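Local coordinates for protein putative Acetyltransferase from the GNAT family (PDB 3EC4) that probably acts as an acyltransferase of the GNAT family, moving an acyl group, presumably acetyl, onto a substrate not yet identified, at residues W63-E68 with R217-T222; R80-L85 with H196-N201. One frame throughout, in Å; residues are numbered along the deposited sequence.

Contact 1. Residues W63-E68 with R217-T222; sequences WLVEPE and RAMTAT
Arg-217, within strand 214-226, has CG wedged between its backbone N and carbonyl carbon (chi1 65°) and a bend at chi3, which lay the guanidinium against Pro-67, whose CB is 3.5 Å from Arg-217 NH2 over one face. The arginine NE bonds to Ala-218 O, NH1 forms a salt bridge with Asp-9, and NH2 donates to a water lying 2.9 Å from Ala-218 O. Selenomethionine Met-219, bent at chi2 and chi3, folds back against the Glu-66/Pro-67 backbone: CE lies 3.6 Å from Glu-66 C, SE 3.8 Å from Pro-67 CA, and CE approaches CG1 of Val-65 crosswise. Thr-220 pairs with Glu-66 through two backbone bonds, its N meeting Glu-66 O at 2.8 Å almost along the C=O axis. Strand 61-66 is one edge of this GNAT-family protein's mixed sheet, antiparallel to strand 214-226. A second water, donating to Glu-68 O and Thr-220 O, ties the departing chain back. Ala-221 sits in the non-hydrogen-bonded pair with Val-65, its CB 3.6 Å from CZ3 of the Trp-63 indole. Thr-222 closes the pairing with Leu-64: Leu-64 N reaches Thr-222 O at 2.8 Å, and Thr-222 OG1 bonds to the second water and to Val-70 N.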
ATOM      1  N   TRP A  63      11.653  -1.784  -0.221  1.00 22.90           N
ATOM      2  CA  TRP A  63      10.741  -2.339  -1.179  1.00 23.78           C
ATOM      3  C   TRP A  63      10.597  -1.379  -2.328  1.00 25.91           C
ATOM      4  O   TRP A  63      10.372  -0.166  -2.127  1.00 26.31           O
ATOM      5  CB  TRP A  63       9.342  -2.552  -0.607  1.00 23.95           C
ATOM      6  CG  TRP A  63       9.159  -3.800   0.171  1.00 22.29           C
ATOM      7  CD1 TRP A  63       9.167  -3.923   1.518  1.00 28.29           C
ATOM      8  CD2 TRP A  63       8.909  -5.101  -0.356  1.00 24.07           C
ATOM      9  NE1 TRP A  63       8.933  -5.223   1.881  1.00 30.72           N
ATOM     10  CE2 TRP A  63       8.765  -5.971   0.749  1.00 30.06           C
ATOM     11  CE3 TRP A  63       8.802  -5.629  -1.647  1.00 25.68           C
ATOM     12  CZ2 TRP A  63       8.542  -7.335   0.603  1.00 28.94           C
ATOM     13  CZ3 TRP A  63       8.578  -6.998  -1.777  1.00 23.72           C
ATOM     14  CH2 TRP A  63       8.451  -7.823  -0.656  1.00 23.03           C
ATOM     15  N   LEU A  64      10.655  -1.967  -3.521  1.00 25.21           N
ATOM     16  CA  LEU A  64      10.414  -1.296  -4.792  1.00 24.37           C
ATOM     17  C   LEU A  64       9.195  -1.909  -5.503  1.00 24.56           C
ATOM     18  O   LEU A  64       8.980  -3.114  -5.447  1.00 28.02           O
ATOM     19  CB  LEU A  64      11.649  -1.379  -5.680  1.00 25.23           C
ATOM     20  CG  LEU A  64      12.953  -0.912  -5.037  1.00 28.33           C
ATOM     21  CD1 LEU A  64      13.819  -2.110  -4.759  1.00 26.69           C
ATOM     22  CD2 LEU A  64      13.675   0.119  -5.932  1.00 27.79           C
ATOM     23  N   VAL A  65       8.421  -1.055  -6.137  1.00 24.11           N
ATOM     24  CA  VAL A  65       7.184  -1.447  -6.865  1.00 25.33           C
ATOM     25  C   VAL A  65       7.348  -0.867  -8.265  1.00 26.44           C
ATOM     26  O   VAL A  65       7.302   0.359  -8.443  1.00 26.21           O
ATOM     27  CB  VAL A  65       5.886  -0.972  -6.170  1.00 25.60           C
ATOM     28  CG1 VAL A  65       4.677  -1.474  -6.958  1.00 23.93           C
ATOM     29  CG2 VAL A  65       5.848  -1.503  -4.718  1.00 27.94           C
ATOM     30  N   GLU A  66       7.640  -1.757  -9.215  1.00 25.82           N
ATOM     31  CA  GLU A  66       7.978  -1.391 -10.583  1.00 26.45           C
ATOM     32  C   GLU A  66       7.343  -2.357 -11.547  1.00 25.89           C
ATOM     33  O   GLU A  66       6.851  -3.388 -11.122  1.00 26.10           O
ATOM     34  CB  GLU A  66       9.485  -1.354 -10.770  1.00 25.37           C
ATOM     35  CG  GLU A  66      10.203  -0.435  -9.775  1.00 29.27           C
ATOM     36  CD  GLU A  66      10.037   1.063 -10.053  1.00 28.68           C
ATOM     37  OE1 GLU A  66       9.600   1.425 -11.159  1.00 28.09           O
ATOM     38  OE2 GLU A  66      10.369   1.905  -9.163  1.00 26.65           O
ATOM     39  N   PRO A  67       7.353  -2.046 -12.851  1.00 26.50           N
ATOM     40  CA  PRO A  67       6.784  -3.063 -13.756  1.00 27.08           C
ATOM     41  C   PRO A  67       7.553  -4.423 -13.734  1.00 28.07           C
ATOM     42  O   PRO A  67       6.916  -5.464 -13.677  1.00 32.96           O
ATOM     43  CB  PRO A  67       6.826  -2.365 -15.130  1.00 29.48           C
ATOM     44  CG  PRO A  67       6.743  -0.899 -14.823  1.00 24.57           C
ATOM     45  CD  PRO A  67       7.647  -0.781 -13.557  1.00 24.51           C
ATOM     46  N   GLU A  68       8.884  -4.390 -13.658  1.00 29.06           N
ATOM     47  CA  GLU A  68       9.701  -5.595 -13.683  1.00 27.38           C
ATOM     48  C   GLU A  68      10.515  -5.756 -12.376  1.00 28.36           C
ATOM     49  O   GLU A  68      10.691  -4.787 -11.644  1.00 27.41           O
ATOM     50  CB  GLU A  68      10.639  -5.502 -14.876  1.00 32.03           C
ATOM     51  CG  GLU A  68       9.886  -5.351 -16.185  1.00 34.85           C
ATOM     52  CD  GLU A  68       8.956  -6.537 -16.477  1.00 45.43           C
ATOM     53  OE1 GLU A  68       9.231  -7.648 -15.964  1.00 42.72           O
ATOM     54  OE2 GLU A  68       7.943  -6.355 -17.212  1.00 51.92           O
ATOM     55  N   ARG A 217      -2.598  -3.978 -14.907  1.00 27.44           N
ATOM     56  CA  ARG A 217      -1.402  -4.598 -15.416  1.00 27.88           C
ATOM     57  C   ARG A 217      -0.683  -5.360 -14.323  1.00 26.70           C
ATOM     58  O   ARG A 217      -0.903  -5.147 -13.119  1.00 26.73           O
ATOM     59  CB  ARG A 217      -0.451  -3.573 -16.032  1.00 29.56           C
ATOM     60  CG  ARG A 217       0.124  -2.581 -15.061  1.00 30.35           C
ATOM     61  CD  ARG A 217       1.297  -1.752 -15.639  1.00 32.25           C
ATOM     62  NE  ARG A 217       2.368  -2.552 -16.206  1.00 32.53           N
ATOM     63  CZ  ARG A 217       3.338  -2.092 -16.978  1.00 30.16           C
ATOM     64  NH1 ARG A 217       3.440  -0.794 -17.288  1.00 32.21           N
ATOM     65  NH2 ARG A 217       4.222  -2.934 -17.430  1.00 32.86           N
ATOM     66  N   ALA A 218       0.228  -6.217 -14.763  1.00 27.23           N
ATOM     67  CA  ALA A 218       1.152  -6.880 -13.864  1.00 28.10           C
ATOM     68  C   ALA A 218       2.221  -5.906 -13.410  1.00 27.43           C
ATOM     69  O   ALA A 218       2.658  -4.999 -14.167  1.00 26.37           O
ATOM     70  CB  ALA A 218       1.795  -8.106 -14.542  1.00 30.77           C
HETATM   71  N   MSE A 219       2.614  -6.069 -12.149  1.00 26.13           N
HETATM   72  CA  MSE A 219       3.726  -5.336 -11.559  1.00 26.47           C
HETATM   73  C   MSE A 219       4.584  -6.308 -10.753  1.00 25.81           C
HETATM   74  O   MSE A 219       4.227  -7.471 -10.577  1.00 26.36           O
HETATM   75  CB  MSE A 219       3.231  -4.174 -10.671  1.00 23.85           C
HETATM   76  CG  MSE A 219       2.342  -3.147 -11.387  1.00 28.96           C
HETATM   77 SE   MSE A 219       3.379  -1.961 -12.479  0.75 24.07          SE
HETATM   78  CE  MSE A 219       4.078  -0.887 -11.042  1.00 24.03           C
ATOM     79  N   THR A 220       5.718  -5.820 -10.260  1.00 25.21           N
ATOM     80  CA  THR A 220       6.611  -6.594  -9.403  1.00 26.06           C
ATOM     81  C   THR A 220       7.096  -5.780  -8.208  1.00 27.23           C
ATOM     82  O   THR A 220       7.621  -4.664  -8.374  1.00 25.46           O
ATOM     83  CB  THR A 220       7.844  -7.059 -10.177  1.00 25.67           C
ATOM     84  OG1 THR A 220       7.414  -7.703 -11.387  1.00 27.94           O
ATOM     85  CG2 THR A 220       8.703  -8.013  -9.356  1.00 27.05           C
ATOM     86  N   ALA A 221       6.926  -6.373  -7.024  1.00 25.71           N
ATOM     87  CA  ALA A 221       7.510  -5.849  -5.785  1.00 25.38           C
ATOM     88  C   ALA A 221       8.841  -6.545  -5.568  1.00 26.57           C
ATOM     89  O   ALA A 221       8.887  -7.788  -5.533  1.00 25.85           O
ATOM     90  CB  ALA A 221       6.586  -6.129  -4.600  1.00 23.97           C
ATOM     91  N   THR A 222       9.908  -5.760  -5.453  1.00 23.39           N
ATOM     92  CA  THR A 222      11.256  -6.284  -5.125  1.00 24.16           C
ATOM     93  C   THR A 222      11.707  -5.792  -3.737  1.00 22.49           C
ATOM     94  O   THR A 222      11.613  -4.601  -3.448  1.00 24.50           O
ATOM     95  CB  THR A 222      12.308  -5.848  -6.167  1.00 23.34           C
ATOM     96  OG1 THR A 222      12.026  -6.410  -7.472  1.00 26.97           O
ATOM     97  CG2 THR A 222      13.704  -6.215  -5.709  1.00 24.29           C
TER
HETATM   98  O   HOH W   1       4.757  -5.629 -16.032  1.00 37.28           O
HETATM   99  O   HOH W   2      10.349  -4.742  -8.886  1.00 13.07           O

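Contact 2. Residues R80-L85 with H196-N201; sequences RVAPLL and HSYASN
Tyr-198 and Arg-80 meet tip to tip. The tyrosine CB leads away from strand 80-85, but with CG beside the backbone N (chi1 -70°) the ring swings back, and its hydroxyl oxygen accepts from Arg-80 NH2 at 3.2 Å. The arginine, bent at chi3, crosses the tyrosine at about a right angle while the guanidinium and ring planes lie only 18° apart; the hydroxyl sits at the guanidinium edge, and the bond is far from straight (143° at the hydrogen). Ala-82 abuts the ring edge, its CB 3.7 Å from Tyr-198 CE1. Leu-84 then forks between two aromatic side chains: CD2 lies 4.1 Å from Tyr-198 CD1, and CD1 lies 4.0 Å from His-196 CD2, the imidazole being held also by a hydrogen bond between its NE2 and Gln-86 NE2. An alanine in place of Leu-84 would probably loosen both rings, since the two methyls that touch them would be gone. Here strand 192-198 ends against strand 76-88 in the mixed sheet of this GNAT-family protein. Leu-85 N donates to Ser-197 O at 2.8 Å and Ser-197 N returns a bond to Leu-85 O, which sets both side chains on the face covered by helix 202-210. From Tyr-198 to Asn-201 the chain makes a type I turn, where Ala-199 N bonds to Pro-83 O from above the carbonyl plane; a water donating to that oxygen accepts from Ser-200 N. Tyr-198 O takes bonds from Ser-197 OG and Asn-201 N, and Asn-201 OD1 caps helix 202-210 at Ala-204 N.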
ATOM      1  N   ARG A  80      13.325 -10.803  -1.538  1.00 24.42           N
ATOM      2  CA  ARG A  80      12.061 -11.291  -2.098  1.00 24.14           C
ATOM      3  C   ARG A  80      11.725 -10.652  -3.452  1.00 25.11           C
ATOM      4  O   ARG A  80      12.110  -9.506  -3.729  1.00 25.29           O
ATOM      5  CB  ARG A  80      10.899 -11.007  -1.145  1.00 24.86           C
ATOM      6  CG  ARG A  80      10.769 -11.913   0.051  1.00 26.54           C
ATOM      7  CD  ARG A  80       9.703 -11.429   0.998  1.00 26.27           C
ATOM      8  NE  ARG A  80       8.364 -11.562   0.427  1.00 27.93           N
ATOM      9  CZ  ARG A  80       7.261 -11.001   0.902  1.00 24.62           C
ATOM     10  NH1 ARG A  80       7.285 -10.222   1.977  1.00 26.93           N
ATOM     11  NH2 ARG A  80       6.123 -11.234   0.294  1.00 24.87           N
ATOM     12  N   VAL A  81      10.991 -11.403  -4.282  1.00 24.38           N
ATOM     13  CA  VAL A  81      10.402 -10.892  -5.513  0.50 24.43           C
ATOM     14  C   VAL A  81       8.977 -11.409  -5.647  1.00 26.72           C
ATOM     15  O   VAL A  81       8.757 -12.603  -5.779  1.00 27.00           O
ATOM     16  CB  VAL A  81      11.198 -11.264  -6.797  0.50 24.49           C
ATOM     17  CG1 VAL A  81      10.728 -10.363  -7.977  0.50 20.06           C
ATOM     18  CG2 VAL A  81      12.666 -11.091  -6.557  0.50 20.53           C
ATOM     19  N   ALA A  82       8.022 -10.495  -5.625  1.00 25.91           N
ATOM     20  CA  ALA A  82       6.617 -10.799  -5.551  1.00 27.21           C
ATOM     21  C   ALA A  82       5.853 -10.284  -6.792  1.00 26.98           C
ATOM     22  O   ALA A  82       5.694  -9.094  -6.958  1.00 27.59           O
ATOM     23  CB  ALA A  82       6.059 -10.153  -4.276  1.00 25.82           C
ATOM     24  N   PRO A  83       5.404 -11.185  -7.663  1.00 27.21           N
ATOM     25  CA  PRO A  83       4.531 -10.785  -8.738  1.00 28.39           C
ATOM     26  C   PRO A  83       3.223 -10.216  -8.182  1.00 27.10           C
ATOM     27  O   PRO A  83       2.559 -10.830  -7.322  1.00 26.30           O
ATOM     28  CB  PRO A  83       4.288 -12.087  -9.500  1.00 30.06           C
ATOM     29  CG  PRO A  83       5.518 -12.940  -9.140  1.00 28.79           C
ATOM     30  CD  PRO A  83       5.704 -12.622  -7.708  1.00 29.25           C
ATOM     31  N   LEU A  84       2.858  -9.064  -8.709  1.00 26.08           N
ATOM     32  CA  LEU A  84       1.596  -8.389  -8.343  1.00 25.66           C
ATOM     33  C   LEU A  84       0.652  -8.242  -9.520  1.00 27.32           C
ATOM     34  O   LEU A  84       1.076  -8.176 -10.681  1.00 24.82           O
ATOM     35  CB  LEU A  84       1.869  -6.980  -7.801  1.00 25.42           C
ATOM     36  CG  LEU A  84       2.894  -6.867  -6.699  1.00 26.41           C
ATOM     37  CD1 LEU A  84       3.119  -5.372  -6.335  1.00 23.07           C
ATOM     38  CD2 LEU A  84       2.505  -7.723  -5.458  1.00 23.18           C
ATOM     39  N   LEU A  85      -0.640  -8.085  -9.204  1.00 27.50           N
ATOM     40  CA  LEU A  85      -1.619  -7.661 -10.192  1.00 27.20           C
ATOM     41  C   LEU A  85      -2.067  -6.303  -9.702  1.00 26.63           C
ATOM     42  O   LEU A  85      -2.581  -6.193  -8.578  1.00 26.70           O
ATOM     43  CB  LEU A  85      -2.804  -8.634 -10.289  1.00 29.97           C
ATOM     44  CG  LEU A  85      -3.907  -8.201 -11.285  1.00 29.58           C
ATOM     45  CD1 LEU A  85      -3.407  -8.119 -12.746  1.00 25.06           C
ATOM     46  CD2 LEU A  85      -5.155  -9.057 -11.181  1.00 28.37           C
ATOM     47  N   HIS A 196      -2.857  -3.060  -5.331  1.00 28.27           N
ATOM     48  CA  HIS A 196      -2.107  -4.219  -5.781  1.00 28.30           C
ATOM     49  C   HIS A 196      -2.551  -5.432  -5.001  1.00 29.66           C
ATOM     50  O   HIS A 196      -2.767  -5.344  -3.778  1.00 33.28           O
ATOM     51  CB  HIS A 196      -0.589  -4.044  -5.565  1.00 29.92           C
ATOM     52  CG  HIS A 196       0.015  -2.924  -6.360  1.00 31.44           C
ATOM     53  ND1 HIS A 196       0.259  -1.680  -5.824  1.00 36.53           N
ATOM     54  CD2 HIS A 196       0.388  -2.847  -7.666  1.00 35.23           C
ATOM     55  CE1 HIS A 196       0.766  -0.889  -6.756  1.00 32.75           C
ATOM     56  NE2 HIS A 196       0.868  -1.579  -7.877  1.00 32.45           N
ATOM     57  N   SER A 197      -2.672  -6.565  -5.684  1.00 28.94           N
ATOM     58  CA  SER A 197      -2.785  -7.865  -5.033  1.00 28.72           C
ATOM     59  C   SER A 197      -1.547  -8.656  -5.380  1.00 27.84           C
ATOM     60  O   SER A 197      -1.035  -8.466  -6.445  1.00 27.50           O
ATOM     61  CB  SER A 197      -3.977  -8.612  -5.602  1.00 29.71           C
ATOM     62  OG  SER A 197      -4.200  -9.868  -4.956  1.00 34.14           O
ATOM     63  N   TYR A 198      -1.182  -9.638  -4.565  1.00 26.82           N
ATOM     64  CA  TYR A 198      -0.278 -10.662  -5.041  1.00 27.83           C
ATOM     65  C   TYR A 198      -0.977 -11.320  -6.218  1.00 29.68           C
ATOM     66  O   TYR A 198      -2.199 -11.527  -6.157  1.00 29.35           O
ATOM     67  CB  TYR A 198       0.041 -11.688  -3.951  1.00 28.67           C
ATOM     68  CG  TYR A 198       0.903 -11.124  -2.866  1.00 25.79           C
ATOM     69  CD1 TYR A 198       2.280 -11.043  -3.048  1.00 31.25           C
ATOM     70  CD2 TYR A 198       0.369 -10.599  -1.705  1.00 33.26           C
ATOM     71  CE1 TYR A 198       3.090 -10.529  -2.103  1.00 32.79           C
ATOM     72  CE2 TYR A 198       1.208 -10.059  -0.715  1.00 35.37           C
ATOM     73  CZ  TYR A 198       2.567 -10.015  -0.945  1.00 30.73           C
ATOM     74  OH  TYR A 198       3.446  -9.521  -0.011  1.00 35.19           O
ATOM     75  N   ALA A 199      -0.225 -11.625  -7.288  1.00 28.15           N
ATOM     76  CA  ALA A 199      -0.806 -12.263  -8.479  1.00 27.45           C
ATOM     77  C   ALA A 199      -1.337 -13.632  -8.132  1.00 28.50           C
ATOM     78  O   ALA A 199      -2.269 -14.145  -8.780  1.00 29.53           O
ATOM     79  CB  ALA A 199       0.217 -12.371  -9.599  1.00 27.55           C
ATOM     80  N   SER A 200      -0.709 -14.248  -7.133  1.00 28.86           N
ATOM     81  CA  SER A 200      -1.100 -15.555  -6.632  1.00 30.16           C
ATOM     82  C   SER A 200      -2.442 -15.612  -5.890  1.00 30.56           C
ATOM     83  O   SER A 200      -2.965 -16.710  -5.682  1.00 32.03           O
ATOM     84  CB  SER A 200      -0.018 -16.106  -5.696  1.00 30.12           C
ATOM     85  OG  SER A 200      -0.041 -15.408  -4.438  1.00 30.50           O
ATOM     86  N   ASN A 201      -2.976 -14.475  -5.462  1.00 31.44           N
ATOM     87  CA  ASN A 201      -4.139 -14.469  -4.597  1.00 32.08           C
ATOM     88  C   ASN A 201      -5.454 -14.431  -5.391  1.00 32.13           C
ATOM     89  O   ASN A 201      -6.139 -13.405  -5.465  1.00 30.63           O
ATOM     90  CB  ASN A 201      -4.004 -13.349  -3.590  1.00 31.28           C
ATOM     91  CG  ASN A 201      -4.913 -13.517  -2.388  1.00 35.59           C
ATOM     92  OD1 ASN A 201      -5.865 -14.298  -2.410  1.00 34.18           O
ATOM     93  ND2 ASN A 201      -4.651 -12.730  -1.353  1.00 36.49           N
TER
HETATM   94  O   HOH W   3       2.220 -13.417  -6.407  1.00 16.51           O

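Overall arrangement
Both contacts are antiparallel and belong to one mixed sheet, in which strand 214-226, half of contact 1, lies beside strand 76-88, half of contact 2. Their centres are 8 Å apart, and probable backbone hydrogen bonds join them, Met-219 O with Leu-84 N and Ala-221 O with Ala-82 N, while the Trp-63 ring packs on Arg-80. Contact 1 sits at the sheet edge yet is the more buried, with more paired residues and neighbours that include helix 11-17. Contact 2 lies farther inside the strand order but at a strand end, and most of its turn residues are exposed. In 63-68/217-222, Arg-217 and Glu-66 form salt bridges with Asp-9 and Arg-10, whereas in 80-85/196-201 Arg-80 meets a tyrosine hydroxyl.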